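Local coordinates for protein pantothenate synthetase (Francisella tularensis subsp. tularensis, PDB 5HG0) that probably catalyses the ATP-dependent condensation of pantoate with beta-alanine to pantothenate, by way of a pantoyl-adenylate intermediate, at residues I26-T31 with K137-T142; N117-K122 with Y233-N238; E151-Q156 with R251-F256. All coordinates share one frame; numbering follows the deposited sequence.

Contact 1: residues I26-T31 with K137-T142; sequences IGFVPT and KLLQIT. With SAM (S-adenosylmethionine), chain D.
Phe28 and Thr142 mark the closest backbone approach, 7.4 Å between their CA atoms, where the strand 26-31 and the end of the helix 127-142 run nearly antiparallel, at 151°, with axes 10.4 Å apart. This is helix-on-sheet packing in the Rossmann-like nucleotide-binding domain of the HUP clan: the strand lies inside the parallel sheet, between strands 52-57 and 146-150, and the helix covers one of its faces. Phe28 carries the contact. With CG anti to the backbone N (chi1 178°), its side chain stands out from the strand and meets that of Thr142 at about a right angle. Thr142 lies over one ring face, its CG2 making a CH-pi contact 3.9 Å from the ring centroid, while Pro30 CD lies over the opposite face, toward the rim. The Leu138 side chain crosses Phe28 at about a right angle, its CB 3.9 Å from Phe28 CE2, and Leu139 places CD2 at the ring edge. Nearer the ligand, Pro30 CB meets Leu138 CD1 at 4.3 Å, and Pro30 O lies 3.4 Å from C5' of the bound S-adenosylmethionine, so the same strand leads from the hydrophobic core to the nucleotide pocket. The hydroxyl of Thr142 is satisfied within its own helix. OG1 donates to Leu138 O at 2.9 Å from above the carbonyl plane, and that oxygen also accepts from Thr142 N.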
loop_
_atom_site.group_PDB
_atom_site.type_symbol
_atom_site.label_atom_id
_atom_site.label_comp_id
_atom_site.label_asym_id
_atom_site.label_seq_id
_atom_site.Cartn_x
_atom_site.Cartn_y
_atom_site.Cartn_z
ATOM N N ILE B 26 -17.694 -5.363 13.978
ATOM C CA ILE B 26 -17.176 -4.001 14.029
ATOM C C ILE B 26 -17.469 -3.317 12.701
ATOM O O ILE B 26 -17.095 -3.825 11.637
ATOM C CB ILE B 26 -15.671 -3.981 14.336
ATOM C CG1 ILE B 26 -15.405 -4.591 15.711
ATOM C CG2 ILE B 26 -15.139 -2.560 14.269
ATOM C CD1 ILE B 26 -13.932 -4.715 16.041
ATOM N N GLY B 27 -18.143 -2.175 12.767
ATOM C CA GLY B 27 -18.401 -1.337 11.604
ATOM C C GLY B 27 -17.568 -0.069 11.677
ATOM O O GLY B 27 -17.367 0.489 12.758
ATOM N N PHE B 28 -17.089 0.384 10.520
ATOM C CA PHE B 28 -16.216 1.547 10.429
ATOM C C PHE B 28 -16.746 2.493 9.363
ATOM O O PHE B 28 -17.026 2.069 8.237
ATOM C CB PHE B 28 -14.777 1.124 10.111
ATOM C CG PHE B 28 -13.820 2.271 9.943
ATOM C CD1 PHE B 28 -13.802 3.324 10.847
ATOM C CD2 PHE B 28 -12.912 2.274 8.896
ATOM C CE1 PHE B 28 -12.911 4.370 10.694
ATOM C CE2 PHE B 28 -12.019 3.315 8.735
ATOM C CZ PHE B 28 -12.021 4.369 9.633
ATOM N N VAL B 29 -16.894 3.762 9.721
ATOM C CA VAL B 29 -17.318 4.808 8.802
ATOM C C VAL B 29 -16.271 5.913 8.823
ATOM O O VAL B 29 -16.232 6.730 9.743
ATOM C CB VAL B 29 -18.709 5.359 9.166
ATOM C CG1 VAL B 29 -19.104 6.460 8.193
ATOM C CG2 VAL B 29 -19.739 4.245 9.158
ATOM N N PRO B 30 -15.387 5.957 7.826
ATOM C CA PRO B 30 -14.388 7.034 7.768
ATOM C C PRO B 30 -14.978 8.290 7.141
ATOM O O PRO B 30 -15.627 8.232 6.094
ATOM C CB PRO B 30 -13.278 6.439 6.894
ATOM C CG PRO B 30 -13.990 5.477 6.007
ATOM C CD PRO B 30 -15.153 4.925 6.803
ATOM N N THR B 31 -14.769 9.427 7.802
ATOM C CA THR B 31 -15.220 10.719 7.305
ATOM C C THR B 31 -14.098 11.732 7.467
ATOM O O THR B 31 -13.058 11.453 8.071
ATOM C CB THR B 31 -16.470 11.224 8.043
ATOM O OG1 THR B 31 -16.091 11.721 9.334
ATOM C CG2 THR B 31 -17.492 10.109 8.222
ATOM N N LYS B 137 -4.190 2.963 5.754
ATOM C CA LYS B 137 -3.750 3.212 7.123
ATOM C C LYS B 137 -4.903 3.051 8.107
ATOM O O LYS B 137 -4.769 2.368 9.130
ATOM C CB LYS B 137 -3.139 4.612 7.231
ATOM C CG LYS B 137 -1.715 4.722 6.683
ATOM C CD LYS B 137 -1.243 6.170 6.638
ATOM C CE LYS B 137 0.196 6.282 6.166
ATOM N NZ LYS B 137 1.173 5.780 7.175
ATOM N N LEU B 138 -6.050 3.666 7.807
ATOM C CA LEU B 138 -7.193 3.595 8.714
ATOM C C LEU B 138 -7.719 2.171 8.837
ATOM O O LEU B 138 -8.108 1.743 9.930
ATOM C CB LEU B 138 -8.297 4.540 8.240
ATOM C CG LEU B 138 -7.989 6.033 8.351
ATOM C CD1 LEU B 138 -9.051 6.853 7.628
ATOM C CD2 LEU B 138 -7.868 6.451 9.812
ATOM N N LEU B 139 -7.741 1.419 7.733
ATOM C CA LEU B 139 -8.170 0.024 7.807
ATOM C C LEU B 139 -7.174 -0.816 8.597
ATOM O O LEU B 139 -7.568 -1.731 9.329
ATOM C CB LEU B 139 -8.362 -0.549 6.401
ATOM C CG LEU B 139 -9.533 0.011 5.590
ATOM C CD1 LEU B 139 -9.530 -0.556 4.180
ATOM C CD2 LEU B 139 -10.853 -0.275 6.292
ATOM N N GLN B 140 -5.879 -0.524 8.459
ATOM C CA GLN B 140 -4.877 -1.227 9.253
ATOM C C GLN B 140 -4.991 -0.876 10.731
ATOM O O GLN B 140 -4.582 -1.666 11.590
ATOM C CB GLN B 140 -3.475 -0.901 8.738
ATOM C CG GLN B 140 -3.167 -1.451 7.351
ATOM C CD GLN B 140 -3.049 -2.961 7.333
ATOM O OE1 GLN B 140 -3.930 -3.660 6.831
ATOM N NE2 GLN B 140 -1.956 -3.475 7.885
ATOM N N ILE B 141 -5.540 0.297 11.045
ATOM C CA ILE B 141 -5.714 0.698 12.438
ATOM C C ILE B 141 -7.001 0.114 13.008
ATOM O O ILE B 141 -6.985 -0.603 14.015
ATOM C CB ILE B 141 -5.699 2.234 12.563
ATOM C CG1 ILE B 141 -4.351 2.803 12.117
ATOM C CG2 ILE B 141 -5.994 2.652 13.989
ATOM C CD1 ILE B 141 -4.390 4.291 11.811
ATOM N N THR B 142 -8.136 0.419 12.372
ATOM C CA THR B 142 -9.427 0.023 12.927
ATOM C C THR B 142 -9.677 -1.474 12.791
ATOM O O THR B 142 -10.336 -2.065 13.655
ATOM C CB THR B 142 -10.553 0.810 12.257
ATOM O OG1 THR B 142 -10.537 0.564 10.845
ATOM C CG2 THR B 142 -10.372 2.298 12.501
HETATM N N SAM D . -12.181 10.640 1.255
HETATM C CA SAM D . -12.293 10.792 2.703
HETATM C C SAM D . -11.427 9.778 3.449
HETATM O O SAM D . -11.891 8.714 3.861
HETATM O OXT SAM D . -10.233 10.008 3.653
HETATM C CB SAM D . -13.760 10.751 3.137
HETATM C CG SAM D . -14.577 11.845 2.458
HETATM S SD SAM D . -16.378 11.821 2.678
HETATM C CE SAM D . -16.585 13.327 3.665
HETATM C "C5'" SAM D . -16.749 10.539 3.906
HETATM C "C4'" SAM D . -17.793 9.521 3.442
HETATM O "O4'" SAM D . -19.098 10.081 3.375
HETATM C "C3'" SAM D . -17.471 8.987 2.055
HETATM O "O3'" SAM D . -17.546 7.584 2.070
HETATM C "C2'" SAM D . -18.573 9.520 1.170
HETATM O "O2'" SAM D . -18.907 8.610 0.150
HETATM C "C1'" SAM D . -19.711 9.702 2.156
HETATM N N9 SAM D . -20.669 10.700 1.650
HETATM C C8 SAM D . -20.408 12.021 1.394
HETATM N N7 SAM D . -21.540 12.598 0.931
HETATM C C5 SAM D . -22.515 11.664 0.878
HETATM C C6 SAM D . -23.843 11.726 0.482
HETATM N N6 SAM D . -24.363 12.872 0.050
HETATM N N1 SAM D . -24.617 10.587 0.536
HETATM C C2 SAM D . -24.071 9.400 0.983
HETATM N N3 SAM D . -22.747 9.347 1.373
HETATM C C4 SAM D . -21.980 10.464 1.325
#

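Contact 2: residues N117-K122 with Y233-N238; sequences NILEGK and YIQKLN
Tyr233 and Glu120 meet through a hydrogen bond of 2.7 Å from Tyr233 OH to Glu120 OE1, joining the start of the short helix 120-123 to an outer strand, 230-236, of the three-stranded antiparallel sheet in the C-terminal part of the chain. The carboxylate oxygen lies at the ring edge, in its plane, and receives the phenol on its anti lone pair; the carboxylate and ring planes are 48° apart. Although the CB of Glu120 points away from the strand, the bend of its chain at chi2 (-56°) brings the acid back to the hydroxyl. Leu119, at the N-cap position, supplies the apolar half of the contact. Its CA sits over one face of the Tyr233 ring, 4.2 Å from the centroid in a CH-pi contact, and its side chain crosses the tyrosine at about a right angle. The CD2 branch does the touching, 3.6 Å from Tyr233 CE1, and it also packs on the extended side chain of Gln235, lying 3.4 Å from Gln235 OE1. Further along, Ile118 and Leu237 reach toward each other tip to tip, with Ile118 CD1 and Leu237 CD2 4.1 Å apart.

In the next shell, strand 240-247 backs the group: Phe242 packs against both Leu119 and Leu237. Gln155, near the start of helix 154-166, binds the start of helix 120-123 through both ends of its amide, its OE1 accepting from the backbone N of Glu120 and its NE2 donating to Ile118 O. The acid is fixed further by a salt bridge from Arg251, a cation that would tend to keep Glu120 ionised. Glu120 OE1 thus has two partners, Tyr233 OH and Arg251 NH1.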
loop_
_atom_site.group_PDB
_atom_site.type_symbol
_atom_site.label_atom_id
_atom_site.label_comp_id
_atom_site.label_asym_id
_atom_site.label_seq_id
_atom_site.Cartn_x
_atom_site.Cartn_y
_atom_site.Cartn_z
ATOM N N ASN B 117 -7.642 7.217 -13.977
ATOM C CA ASN B 117 -7.078 8.174 -14.920
ATOM C C ASN B 117 -8.122 9.081 -15.558
ATOM O O ASN B 117 -7.751 9.996 -16.302
ATOM C CB ASN B 117 -6.309 7.440 -16.027
ATOM C CG ASN B 117 -5.179 6.589 -15.481
ATOM O OD1 ASN B 117 -4.619 6.883 -14.424
ATOM N ND2 ASN B 117 -4.839 5.525 -16.201
ATOM N N ILE B 118 -9.402 8.859 -15.285
ATOM C CA ILE B 118 -10.473 9.659 -15.855
ATOM C C ILE B 118 -11.202 10.392 -14.732
ATOM O O ILE B 118 -11.013 10.112 -13.549
ATOM C CB ILE B 118 -11.458 8.805 -16.678
ATOM C CG1 ILE B 118 -11.991 7.646 -15.833
ATOM C CG2 ILE B 118 -10.803 8.299 -17.955
ATOM C CD1 ILE B 118 -13.014 6.790 -16.543
ATOM N N LEU B 119 -12.046 11.348 -15.127
ATOM C CA LEU B 119 -13.058 11.961 -14.259
ATOM C C LEU B 119 -12.377 12.617 -13.064
ATOM O O LEU B 119 -11.562 13.534 -13.271
ATOM C CB LEU B 119 -14.098 10.890 -13.927
ATOM C CG LEU B 119 -14.825 10.294 -15.134
ATOM C CD1 LEU B 119 -15.811 9.227 -14.695
ATOM C CD2 LEU B 119 -15.531 11.388 -15.918
ATOM N N GLU B 120 -12.674 12.210 -11.826
ATOM C CA GLU B 120 -12.054 12.831 -10.661
ATOM C C GLU B 120 -10.538 12.697 -10.697
ATOM O O GLU B 120 -9.815 13.623 -10.314
ATOM C CB GLU B 120 -12.611 12.212 -9.377
ATOM C CG GLU B 120 -13.978 12.728 -8.966
ATOM C CD GLU B 120 -14.004 14.237 -8.812
ATOM O OE1 GLU B 120 -14.394 14.929 -9.779
ATOM O OE2 GLU B 120 -13.620 14.732 -7.729
ATOM N N GLY B 121 -10.037 11.547 -11.156
ATOM C CA GLY B 121 -8.598 11.354 -11.227
ATOM C C GLY B 121 -7.930 12.292 -12.213
ATOM O O GLY B 121 -6.877 12.863 -11.922
ATOM N N LYS B 122 -8.533 12.465 -13.391
ATOM C CA LYS B 122 -8.003 13.417 -14.360
ATOM C C LYS B 122 -8.101 14.846 -13.842
ATOM O O LYS B 122 -7.185 15.652 -14.043
ATOM C CB LYS B 122 -8.746 13.269 -15.688
ATOM C CG LYS B 122 -8.164 14.070 -16.843
ATOM C CD LYS B 122 -8.777 13.625 -18.163
ATOM C CE LYS B 122 -8.249 14.434 -19.334
ATOM N NZ LYS B 122 -8.639 15.868 -19.225
ATOM N N TYR B 233 -16.421 18.816 -16.176
ATOM C CA TYR B 233 -16.574 17.702 -17.098
ATOM C C TYR B 233 -17.977 17.132 -16.959
ATOM O O TYR B 233 -18.643 17.307 -15.935
ATOM C CB TYR B 233 -15.520 16.605 -16.861
ATOM C CG TYR B 233 -15.591 15.906 -15.515
ATOM C CD1 TYR B 233 -16.541 14.918 -15.268
ATOM C CD2 TYR B 233 -14.685 16.207 -14.507
ATOM C CE1 TYR B 233 -16.603 14.273 -14.046
ATOM C CE2 TYR B 233 -14.736 15.562 -13.284
ATOM C CZ TYR B 233 -15.698 14.596 -13.060
ATOM O OH TYR B 233 -15.752 13.956 -11.844
ATOM N N ILE B 234 -18.421 16.455 -18.013
ATOM C CA ILE B 234 -19.622 15.625 -17.971
ATOM C C ILE B 234 -19.438 14.510 -18.990
ATOM O O ILE B 234 -18.960 14.747 -20.104
ATOM C CB ILE B 234 -20.910 16.436 -18.224
ATOM C CG1 ILE B 234 -22.146 15.593 -17.901
ATOM C CG2 ILE B 234 -20.973 16.959 -19.656
ATOM C CD1 ILE B 234 -23.438 16.377 -17.898
ATOM N N GLN B 235 -19.781 13.287 -18.599
ATOM C CA GLN B 235 -19.381 12.121 -19.370
ATOM C C GLN B 235 -20.229 10.932 -18.952
ATOM O O GLN B 235 -20.484 10.734 -17.761
ATOM C CB GLN B 235 -17.890 11.827 -19.156
ATOM C CG GLN B 235 -17.328 10.656 -19.946
ATOM C CD GLN B 235 -15.831 10.483 -19.723
ATOM O OE1 GLN B 235 -15.154 11.401 -19.257
ATOM N NE2 GLN B 235 -15.311 9.302 -20.049
ATOM N N LYS B 236 -20.668 10.149 -19.935
ATOM C CA LYS B 236 -21.408 8.926 -19.663
ATOM C C LYS B 236 -20.444 7.756 -19.513
ATOM O O LYS B 236 -19.481 7.628 -20.275
ATOM C CB LYS B 236 -22.413 8.627 -20.776
ATOM C CG LYS B 236 -23.164 7.324 -20.554
ATOM C CD LYS B 236 -24.058 6.943 -21.719
ATOM C CE LYS B 236 -24.520 5.499 -21.568
ATOM N NZ LYS B 236 -25.692 5.171 -22.424
ATOM N N LEU B 237 -20.708 6.903 -18.523
ATOM C CA LEU B 237 -19.872 5.726 -18.297
ATOM C C LEU B 237 -20.752 4.628 -17.703
ATOM O O LEU B 237 -21.024 4.635 -16.498
ATOM C CB LEU B 237 -18.698 6.055 -17.385
ATOM C CG LEU B 237 -17.416 5.268 -17.669
ATOM C CD1 LEU B 237 -16.526 6.020 -18.653
ATOM C CD2 LEU B 237 -16.666 4.950 -16.384
ATOM N N ASN B 238 -21.191 3.700 -18.557
ATOM C CA ASN B 238 -21.915 2.501 -18.142
ATOM C C ASN B 238 -23.246 2.826 -17.474
ATOM O O ASN B 238 -23.411 2.605 -16.271
ATOM C CB ASN B 238 -21.045 1.657 -17.206
ATOM C CG ASN B 238 -19.795 1.137 -17.888
ATOM O OD1 ASN B 238 -19.835 0.710 -19.044
ATOM N ND2 ASN B 238 -18.670 1.184 -17.179
#

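Contact 3: residues E151-Q156 with R251-F256; sequences EKDYQQ and RLIDNF. With SAM (S-adenosylmethionine), chain D.
The loop leading into helix 154-166, which follows strand 146-150 of the parallel sheet, forms part of the predicted ATP site, and here it rests against strand 250-257 of the antiparallel sheet. Asn255 makes the polar join. Its ND2 donates to Glu151 O at 3.2 Å along an almost straight path, 172° at the hydrogen, with the acceptor in the amide plane and the donor on a carbonyl lone pair. Lys152 O lies 2.8 Å from the same Asn255 ND2. With CG between the backbone N and the carbonyl carbon (chi1 74°), the amide is directed at the loop; its OD1 accepts from Arg240, so that the NH2 end faces Glu151 O. The Tyr154 side chain crosses that of Asn255 at about a right angle, its CB 3.7 Å from Asn255 ND2, with ring and amide planes 59° apart. A water lies 2.8 Å from Asn255 O and, at longer range, near Glu151 OE2, and can link the two.

Ile253 packs on the loop: CG1 lies against Lys152 CE, and CD1 touches Asp153 OD1 at 3.6 Å. The loop's other side faces the ligand. Asp153 OD2 accepts from the ribose hydroxyl O2' of S-adenosylmethionine at 3.1 Å, so the two carboxylate oxygens divide between strand and ligand. Lys152, bent at chi3 and chi4, sets NZ 3.3 Å from adenine N7, and Gln156 OE1 takes a weak bond from the ligand's amino nitrogen. Together these residues form a strand-loop-helix element of a parallel alpha/beta nucleotide-binding domain, with its loop at the ligand, as expected for the HUP clan.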
loop_
_atom_site.group_PDB
_atom_site.type_symbol
_atom_site.label_atom_id
_atom_site.label_comp_id
_atom_site.label_asym_id
_atom_site.label_seq_id
_atom_site.Cartn_x
_atom_site.Cartn_y
_atom_site.Cartn_z
ATOM N N GLU B 151 -22.185 6.330 -2.140
ATOM C CA GLU B 151 -22.182 6.189 -3.591
ATOM C C GLU B 151 -21.744 7.465 -4.302
ATOM O O GLU B 151 -21.398 7.411 -5.488
ATOM C CB GLU B 151 -23.577 5.777 -4.068
ATOM C CG GLU B 151 -23.678 5.343 -5.525
ATOM C CD GLU B 151 -25.113 5.099 -5.947
ATOM O OE1 GLU B 151 -25.371 4.100 -6.650
ATOM O OE2 GLU B 151 -25.983 5.906 -5.558
ATOM N N LYS B 152 -21.741 8.607 -3.608
ATOM C CA LYS B 152 -21.439 9.876 -4.266
ATOM C C LYS B 152 -20.026 9.904 -4.834
ATOM O O LYS B 152 -19.785 10.538 -5.867
ATOM C CB LYS B 152 -21.639 11.037 -3.292
ATOM C CG LYS B 152 -21.410 12.408 -3.916
ATOM C CD LYS B 152 -21.732 13.529 -2.945
ATOM C CE LYS B 152 -20.532 14.435 -2.748
ATOM N NZ LYS B 152 -20.196 14.581 -1.303
ATOM N N ASP B 153 -19.081 9.229 -4.182
ATOM C CA ASP B 153 -17.708 9.144 -4.674
ATOM C C ASP B 153 -17.526 7.767 -5.310
ATOM O O ASP B 153 -16.980 6.837 -4.715
ATOM C CB ASP B 153 -16.718 9.404 -3.547
ATOM C CG ASP B 153 -16.994 10.709 -2.825
ATOM O OD1 ASP B 153 -16.627 11.776 -3.364
ATOM O OD2 ASP B 153 -17.579 10.672 -1.721
ATOM N N TYR B 154 -17.990 7.654 -6.559
ATOM C CA TYR B 154 -18.114 6.346 -7.197
ATOM C C TYR B 154 -16.755 5.733 -7.513
ATOM O O TYR B 154 -16.536 4.544 -7.258
ATOM C CB TYR B 154 -18.956 6.463 -8.467
ATOM C CG TYR B 154 -19.429 5.132 -8.999
ATOM C CD1 TYR B 154 -20.541 4.503 -8.452
ATOM C CD2 TYR B 154 -18.760 4.500 -10.038
ATOM C CE1 TYR B 154 -20.977 3.283 -8.929
ATOM C CE2 TYR B 154 -19.188 3.281 -10.523
ATOM C CZ TYR B 154 -20.297 2.677 -9.965
ATOM O OH TYR B 154 -20.725 1.460 -10.444
ATOM N N GLN B 155 -15.835 6.519 -8.081
ATOM C CA GLN B 155 -14.491 6.003 -8.324
ATOM C C GLN B 155 -13.799 5.649 -7.016
ATOM O O GLN B 155 -13.057 4.663 -6.946
ATOM C CB GLN B 155 -13.668 7.025 -9.107
ATOM C CG GLN B 155 -14.195 7.301 -10.504
ATOM C CD GLN B 155 -13.497 8.473 -11.168
ATOM O OE1 GLN B 155 -13.882 9.626 -10.974
ATOM N NE2 GLN B 155 -12.466 8.184 -11.954
ATOM N N GLN B 156 -14.032 6.443 -5.965
ATOM C CA GLN B 156 -13.464 6.136 -4.657
ATOM C C GLN B 156 -13.941 4.780 -4.151
ATOM O O GLN B 156 -13.163 4.018 -3.566
ATOM C CB GLN B 156 -13.826 7.240 -3.663
ATOM C CG GLN B 156 -13.309 7.010 -2.252
ATOM C CD GLN B 156 -13.517 8.213 -1.351
ATOM O OE1 GLN B 156 -12.743 9.170 -1.383
ATOM N NE2 GLN B 156 -14.573 8.176 -0.546
ATOM N N ARG B 251 -16.467 23.682 -5.452
ATOM C CA ARG B 251 -16.477 22.615 -6.443
ATOM C C ARG B 251 -17.481 21.549 -6.028
ATOM O O ARG B 251 -17.465 21.087 -4.882
ATOM C CB ARG B 251 -15.085 22.003 -6.602
ATOM C CG ARG B 251 -15.007 20.915 -7.659
ATOM C CD ARG B 251 -13.588 20.404 -7.839
ATOM N NE ARG B 251 -13.471 19.518 -8.994
ATOM C CZ ARG B 251 -13.530 18.192 -8.935
ATOM N NH1 ARG B 251 -13.414 17.472 -10.044
ATOM N NH2 ARG B 251 -13.699 17.583 -7.769
ATOM N N LEU B 252 -18.349 21.164 -6.958
ATOM C CA LEU B 252 -19.386 20.175 -6.711
ATOM C C LEU B 252 -19.242 19.026 -7.697
ATOM O O LEU B 252 -18.998 19.244 -8.889
ATOM C CB LEU B 252 -20.787 20.788 -6.833
ATOM C CG LEU B 252 -21.234 21.876 -5.849
ATOM C CD1 LEU B 252 -20.631 23.232 -6.192
ATOM C CD2 LEU B 252 -22.753 21.959 -5.809
ATOM N N ILE B 253 -19.394 17.801 -7.197
ATOM C CA ILE B 253 -19.356 16.606 -8.025
ATOM C C ILE B 253 -20.642 15.820 -7.807
ATOM O O ILE B 253 -21.307 15.939 -6.775
ATOM C CB ILE B 253 -18.130 15.716 -7.731
ATOM C CG1 ILE B 253 -18.222 15.120 -6.325
ATOM C CG2 ILE B 253 -16.841 16.503 -7.900
ATOM C CD1 ILE B 253 -17.191 14.051 -6.055
ATOM N N ASP B 254 -20.984 15.004 -8.801
ATOM C CA ASP B 254 -22.155 14.148 -8.705
ATOM C C ASP B 254 -22.067 13.059 -9.763
ATOM O O ASP B 254 -21.419 13.227 -10.800
ATOM C CB ASP B 254 -23.457 14.941 -8.874
ATOM C CG ASP B 254 -24.674 14.164 -8.407
ATOM O OD1 ASP B 254 -24.495 13.120 -7.748
ATOM O OD2 ASP B 254 -25.811 14.598 -8.684
ATOM N N ASN B 255 -22.720 11.936 -9.474
ATOM C CA ASN B 255 -22.885 10.856 -10.432
ATOM C C ASN B 255 -24.221 10.186 -10.154
ATOM O O ASN B 255 -24.655 10.096 -9.002
ATOM C CB ASN B 255 -21.743 9.838 -10.355
ATOM C CG ASN B 255 -21.828 8.953 -9.125
ATOM O OD1 ASN B 255 -22.476 7.906 -9.143
ATOM N ND2 ASN B 255 -21.165 9.366 -8.051
ATOM N N PHE B 256 -24.874 9.725 -11.217
ATOM C CA PHE B 256 -26.187 9.113 -11.076
ATOM C C PHE B 256 -26.479 8.254 -12.295
ATOM O O PHE B 256 -25.912 8.452 -13.373
ATOM C CB PHE B 256 -27.281 10.170 -10.885
ATOM C CG PHE B 256 -27.158 11.349 -11.810
ATOM C CD1 PHE B 256 -27.571 11.261 -13.128
ATOM C CD2 PHE B 256 -26.641 12.552 -11.353
ATOM C CE1 PHE B 256 -27.462 12.345 -13.977
ATOM C CE2 PHE B 256 -26.533 13.644 -12.195
ATOM C CZ PHE B 256 -26.944 13.540 -13.510
HETATM N N SAM D . -12.181 10.640 1.255
HETATM C CA SAM D . -12.293 10.792 2.703
HETATM C C SAM D . -11.427 9.778 3.449
HETATM O O SAM D . -11.891 8.714 3.861
HETATM O OXT SAM D . -10.233 10.008 3.653
HETATM C CB SAM D . -13.760 10.751 3.137
HETATM C CG SAM D . -14.577 11.845 2.458
HETATM S SD SAM D . -16.378 11.821 2.678
HETATM C CE SAM D . -16.585 13.327 3.665
HETATM C "C5'" SAM D . -16.749 10.539 3.906
HETATM C "C4'" SAM D . -17.793 9.521 3.442
HETATM O "O4'" SAM D . -19.098 10.081 3.375
HETATM C "C3'" SAM D . -17.471 8.987 2.055
HETATM O "O3'" SAM D . -17.546 7.584 2.070
HETATM C "C2'" SAM D . -18.573 9.520 1.170
HETATM O "O2'" SAM D . -18.907 8.610 0.150
HETATM C "C1'" SAM D . -19.711 9.702 2.156
HETATM N N9 SAM D . -20.669 10.700 1.650
HETATM C C8 SAM D . -20.408 12.021 1.394
HETATM N N7 SAM D . -21.540 12.598 0.931
HETATM C C5 SAM D . -22.515 11.664 0.878
HETATM C C6 SAM D . -23.843 11.726 0.482
HETATM N N6 SAM D . -24.363 12.872 0.050
HETATM N N1 SAM D . -24.617 10.587 0.536
HETATM C C2 SAM D . -24.071 9.400 0.983
HETATM N N3 SAM D . -22.747 9.347 1.373
HETATM C C4 SAM D . -21.980 10.464 1.325
HETATM O O HOH W 1 -24.572 8.773 -6.577
#

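The three contacts run from the core of the nucleotide-binding domain to the C-terminal antiparallel sheet. Contact 1 closes along the chain before contact 3 opens; their centres are 21 Å apart, yet both touch the bound S-adenosylmethionine. Contact 2 alternates with each of them, since its first segment precedes helix 127-142 and its second falls between the segments of contact 3. Contacts 2 and 3 have centres 10 Å apart, share the antiparallel sheet, and are joined by the Glu120–Arg251 salt bridge and by Gln155. Contacts 1 and 2 lie on opposite sides of the chain's centre, 27 Å between centres. In contact 3 the 151-156 segment touches both the ligand and strand 250-257, linking the ligand-binding part to the C-terminal sheet.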